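Local coordinates for exopolysaccharide biosynthesis protein (Pantoea stewartii subsp. stewartii DC283, PDB 6TGF) that modifies the glycan of the bacterial biofilm, probably by hydrolysing exopolysaccharide, and has a bacteriophage tailspike-like parallel beta-helix fold, at residues A475-L487 with D500-E514. Sequence-based numbering, arbitrary orientation.
With EDO (1,2-ethanediol), chain C.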
# COMPACT_ATOMS: atom_id res chain seq x y z
N ALA B 475 22.89 9.60 4.13
CA ALA B 475 21.98 10.21 3.13
C ALA B 475 22.60 11.50 2.58
O ALA B 475 21.86 12.50 2.44
CB ALA B 475 20.63 10.46 3.76
N TRP B 476 23.90 11.47 2.27
CA TRP B 476 24.68 12.64 1.77
C TRP B 476 24.11 13.09 0.42
O TRP B 476 23.95 12.23 -0.47
CB TRP B 476 26.17 12.31 1.65
CG TRP B 476 26.84 11.94 2.94
CD1 TRP B 476 26.48 12.31 4.20
CD2 TRP B 476 28.04 11.15 3.09
NE1 TRP B 476 27.35 11.79 5.12
CE2 TRP B 476 28.31 11.07 4.47
CE3 TRP B 476 28.89 10.50 2.19
CZ2 TRP B 476 29.41 10.36 4.97
CZ3 TRP B 476 29.97 9.79 2.68
CH2 TRP B 476 30.22 9.73 4.05
N HIS B 477 23.80 14.39 0.28
CA HIS B 477 23.26 15.02 -0.95
C HIS B 477 21.93 14.37 -1.36
O HIS B 477 21.52 14.55 -2.52
CB HIS B 477 24.27 14.94 -2.11
CG HIS B 477 25.59 15.55 -1.81
ND1 HIS B 477 25.77 16.92 -1.71
CD2 HIS B 477 26.81 15.00 -1.61
CE1 HIS B 477 27.03 17.18 -1.45
NE2 HIS B 477 27.69 16.02 -1.39
N SER B 478 21.26 13.65 -0.44
CA SER B 478 20.04 12.86 -0.74
C SER B 478 18.80 13.76 -0.61
O SER B 478 18.68 14.45 0.42
CB SER B 478 19.94 11.65 0.15
OG SER B 478 19.09 10.68 -0.43
N ARG B 479 17.93 13.73 -1.61
CA ARG B 479 16.70 14.57 -1.69
C ARG B 479 15.57 13.86 -0.95
O ARG B 479 14.84 13.07 -1.59
CB ARG B 479 16.35 14.85 -3.16
CG ARG B 479 17.47 15.51 -3.96
CD ARG B 479 17.14 15.57 -5.44
NE ARG B 479 17.28 14.29 -6.11
CZ ARG B 479 16.85 14.02 -7.34
NH1 ARG B 479 16.22 14.94 -8.05
NH2 ARG B 479 17.03 12.81 -7.86
N LEU B 480 15.43 14.12 0.35
CA LEU B 480 14.49 13.40 1.25
C LEU B 480 13.17 14.17 1.35
O LEU B 480 13.20 15.42 1.33
CB LEU B 480 15.13 13.22 2.63
CG LEU B 480 16.52 12.58 2.64
CD1 LEU B 480 16.95 12.26 4.06
CD2 LEU B 480 16.55 11.32 1.78
N ASN B 481 12.05 13.44 1.46
CA ASN B 481 10.68 13.96 1.64
C ASN B 481 9.98 13.07 2.68
O ASN B 481 9.40 12.04 2.29
CB ASN B 481 9.94 14.03 0.30
CG ASN B 481 8.72 14.92 0.32
OD1 ASN B 481 8.15 15.19 1.38
ND2 ASN B 481 8.30 15.39 -0.85
N THR B 482 10.07 13.43 3.97
CA THR B 482 9.89 12.49 5.11
C THR B 482 8.70 12.89 5.99
O THR B 482 8.40 14.10 6.07
CB THR B 482 11.17 12.37 5.94
OG1 THR B 482 11.26 13.50 6.81
CG2 THR B 482 12.42 12.29 5.09
N ARG B 483 8.06 11.90 6.62
CA ARG B 483 7.04 12.08 7.68
C ARG B 483 7.25 11.03 8.78
O ARG B 483 7.53 9.87 8.44
CB ARG B 483 5.62 11.94 7.12
CG ARG B 483 5.21 13.04 6.16
CD ARG B 483 3.74 12.97 5.81
NE ARG B 483 3.40 11.69 5.19
CZ ARG B 483 2.16 11.25 4.98
NH1 ARG B 483 1.12 11.98 5.34
NH2 ARG B 483 1.98 10.08 4.40
N GLN B 484 7.12 11.45 10.04
CA GLN B 484 7.07 10.57 11.24
C GLN B 484 8.32 9.67 11.29
O GLN B 484 8.16 8.45 11.44
CB GLN B 484 5.77 9.76 11.24
CG GLN B 484 5.34 9.30 12.63
CD GLN B 484 4.05 8.51 12.59
OE1 GLN B 484 2.98 9.02 12.92
NE2 GLN B 484 4.15 7.26 12.18
N THR B 485 9.51 10.27 11.16
CA THR B 485 10.81 9.58 11.37
C THR B 485 11.03 9.42 12.87
O THR B 485 11.02 10.45 13.58
CB THR B 485 11.97 10.34 10.70
OG1 THR B 485 11.63 10.55 9.33
CG2 THR B 485 13.28 9.60 10.80
N ASN B 486 11.21 8.18 13.33
CA ASN B 486 11.35 7.81 14.76
C ASN B 486 12.81 7.41 15.03
O ASN B 486 13.18 6.28 14.65
CB ASN B 486 10.38 6.70 15.16
CG ASN B 486 10.57 6.22 16.58
OD1 ASN B 486 10.49 5.03 16.85
ND2 ASN B 486 10.81 7.14 17.50
N LEU B 487 13.59 8.30 15.64
CA LEU B 487 15.01 8.07 16.02
C LEU B 487 15.11 7.94 17.55
O LEU B 487 14.77 8.92 18.24
CB LEU B 487 15.86 9.23 15.50
CG LEU B 487 15.63 9.63 14.04
CD1 LEU B 487 16.44 10.86 13.69
CD2 LEU B 487 15.96 8.48 13.10
N ASP B 500 31.01 12.98 -2.73
CA ASP B 500 30.72 13.45 -4.12
C ASP B 500 29.21 13.65 -4.29
O ASP B 500 28.45 12.71 -4.00
CB ASP B 500 31.23 12.45 -5.16
CG ASP B 500 32.75 12.32 -5.21
OD1 ASP B 500 33.43 13.08 -4.49
OD2 ASP B 500 33.23 11.46 -5.98
N ARG B 501 28.81 14.84 -4.74
CA ARG B 501 27.42 15.17 -5.14
C ARG B 501 27.21 14.68 -6.58
O ARG B 501 27.93 15.15 -7.47
CB ARG B 501 27.17 16.68 -5.04
CG ARG B 501 25.71 17.08 -5.17
CD ARG B 501 25.55 18.59 -5.23
NE ARG B 501 26.24 19.14 -6.38
CZ ARG B 501 27.00 20.24 -6.38
NH1 ARG B 501 27.20 20.92 -5.27
NH2 ARG B 501 27.58 20.64 -7.50
N TRP B 502 26.25 13.77 -6.78
CA TRP B 502 25.96 13.13 -8.10
C TRP B 502 25.30 14.15 -9.03
O TRP B 502 25.83 14.37 -10.13
CB TRP B 502 25.10 11.88 -7.92
CG TRP B 502 24.67 11.28 -9.23
CD1 TRP B 502 25.45 11.01 -10.31
CD2 TRP B 502 23.33 10.89 -9.59
NE1 TRP B 502 24.71 10.48 -11.32
CE2 TRP B 502 23.40 10.39 -10.91
CE3 TRP B 502 22.09 10.90 -8.94
CZ2 TRP B 502 22.28 9.91 -11.59
CZ3 TRP B 502 20.98 10.42 -9.61
CH2 TRP B 502 21.08 9.94 -10.91
N LEU B 503 24.18 14.75 -8.59
CA LEU B 503 23.38 15.73 -9.37
C LEU B 503 23.88 17.15 -9.10
O LEU B 503 24.80 17.31 -8.27
CB LEU B 503 21.90 15.58 -8.99
CG LEU B 503 21.29 14.20 -9.21
CD1 LEU B 503 19.85 14.16 -8.75
CD2 LEU B 503 21.39 13.78 -10.67
N SER B 504 23.31 18.15 -9.78
CA SER B 504 23.69 19.58 -9.68
C SER B 504 23.26 20.14 -8.32
O SER B 504 22.35 19.56 -7.69
CB SER B 504 23.10 20.39 -10.81
OG SER B 504 21.74 20.70 -10.57
N ALA B 505 23.90 21.24 -7.89
CA ALA B 505 23.61 21.96 -6.63
C ALA B 505 22.14 22.39 -6.60
O ALA B 505 21.57 22.46 -5.49
CB ALA B 505 24.53 23.16 -6.51
N TRP B 506 21.55 22.67 -7.77
CA TRP B 506 20.16 23.19 -7.92
C TRP B 506 19.13 22.12 -7.55
O TRP B 506 18.00 22.51 -7.19
CB TRP B 506 19.95 23.71 -9.35
CG TRP B 506 20.77 24.92 -9.67
CD1 TRP B 506 20.63 26.16 -9.14
CD2 TRP B 506 21.87 24.99 -10.60
NE1 TRP B 506 21.57 27.01 -9.67
CE2 TRP B 506 22.34 26.32 -10.56
CE3 TRP B 506 22.50 24.07 -11.45
CZ2 TRP B 506 23.41 26.75 -11.35
CZ3 TRP B 506 23.56 24.50 -12.22
CH2 TRP B 506 24.01 25.82 -12.17
N GLU B 507 19.49 20.84 -7.65
CA GLU B 507 18.58 19.70 -7.36
C GLU B 507 18.55 19.40 -5.85
O GLU B 507 17.66 18.64 -5.43
CB GLU B 507 19.00 18.46 -8.14
CG GLU B 507 19.04 18.66 -9.65
CD GLU B 507 17.71 19.02 -10.30
OE1 GLU B 507 17.70 19.23 -11.53
OE2 GLU B 507 16.69 19.10 -9.58
N MET B 508 19.48 19.98 -5.08
CA MET B 508 19.71 19.62 -3.65
C MET B 508 18.59 20.18 -2.77
O MET B 508 17.92 21.14 -3.18
CB MET B 508 21.06 20.15 -3.17
CG MET B 508 22.24 19.50 -3.85
SD MET B 508 22.31 17.71 -3.57
CE MET B 508 21.52 17.09 -5.06
N GLY B 509 18.42 19.58 -1.59
CA GLY B 509 17.44 19.97 -0.56
C GLY B 509 16.63 18.78 -0.08
O GLY B 509 16.41 17.85 -0.87
N SER B 510 16.21 18.81 1.19
CA SER B 510 15.26 17.85 1.81
C SER B 510 14.15 18.64 2.52
O SER B 510 14.42 19.77 2.98
CB SER B 510 15.96 16.92 2.77
OG SER B 510 16.80 16.02 2.08
N THR B 511 12.95 18.06 2.60
CA THR B 511 11.80 18.57 3.40
C THR B 511 11.40 17.50 4.41
O THR B 511 11.17 16.35 4.00
CB THR B 511 10.64 19.00 2.50
OG1 THR B 511 11.09 20.12 1.73
CG2 THR B 511 9.40 19.40 3.27
N ARG B 512 11.35 17.87 5.69
CA ARG B 512 10.95 16.98 6.81
C ARG B 512 9.66 17.54 7.42
O ARG B 512 9.72 18.61 8.05
CB ARG B 512 12.08 16.88 7.84
CG ARG B 512 13.36 16.24 7.30
CD ARG B 512 14.46 16.18 8.35
NE ARG B 512 14.95 17.50 8.72
CZ ARG B 512 15.71 17.77 9.78
NH1 ARG B 512 16.08 16.80 10.60
NH2 ARG B 512 16.09 19.01 10.02
N VAL B 513 8.54 16.85 7.19
CA VAL B 513 7.21 17.19 7.77
C VAL B 513 6.99 16.29 8.99
O VAL B 513 6.81 15.07 8.80
CB VAL B 513 6.09 17.03 6.73
CG1 VAL B 513 4.72 17.34 7.32
CG2 VAL B 513 6.34 17.90 5.50
N GLU B 514 7.04 16.87 10.19
CA GLU B 514 6.79 16.17 11.48
C GLU B 514 5.57 16.79 12.16
O GLU B 514 5.19 17.92 11.80
CB GLU B 514 8.02 16.26 12.38
CG GLU B 514 9.21 15.46 11.87
CD GLU B 514 9.05 13.95 11.97
OE1 GLU B 514 8.14 13.49 12.69
OE2 GLU B 514 9.85 13.23 11.33
C1 EDO C . 9.93 11.46 16.96
O1 EDO C . 9.73 10.08 17.23
C2 EDO C . 11.16 12.00 17.59
O2 EDO C . 12.34 11.36 17.15
O HOH W 1 15.50 17.92 -7.02
O HOH W 2 9.62 14.07 8.82
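Strand 479-483 runs parallel to 511-514, Asn-481 beside Thr-511 and Thr-482 beside Arg-512: Thr-511 N donates to Leu-480 O (2.9 Å), Thr-482 N to Thr-511 O, and Val-513 N to Thr-482 O. Near the start of strand 479-483, Leu-480 N takes a side-chain acceptor, Ser-510 OG (2.9 Å), in place of a backbone carbonyl. Beyond the strands, Thr-485 N bonds the syn lone pair of Glu-514 OE2 (3.0 Å); a bend at chi2 (-71°) brings the carboxylate to this N-H, past the end of strand 479-483. Water 2 joins the same OE2 to Thr-482 OG1. Segment axes 4.9 Å apart and 3° from parallel fit successive rungs of the tailspike-like beta-helix, here near the end of its coil stack. At the other end, Arg-501 CB sits over the His-477 ring centroid (3.5 Å, 6° off the normal), a CH-pi contact, while Met-508 SD lies at the ring edge. Leu-503 CD1 lies over one face of the Arg-479 guanidinium, 3.2 Å above its plane, and water 1 links Arg-479 NH1 to Glu-507 O and OE2. Farther out, Asn-495 bonds Ser-510 OG, Gly-499 O receives His-477 NE2, and Arg-651 of the second subunit forms a salt bridge with Glu-507.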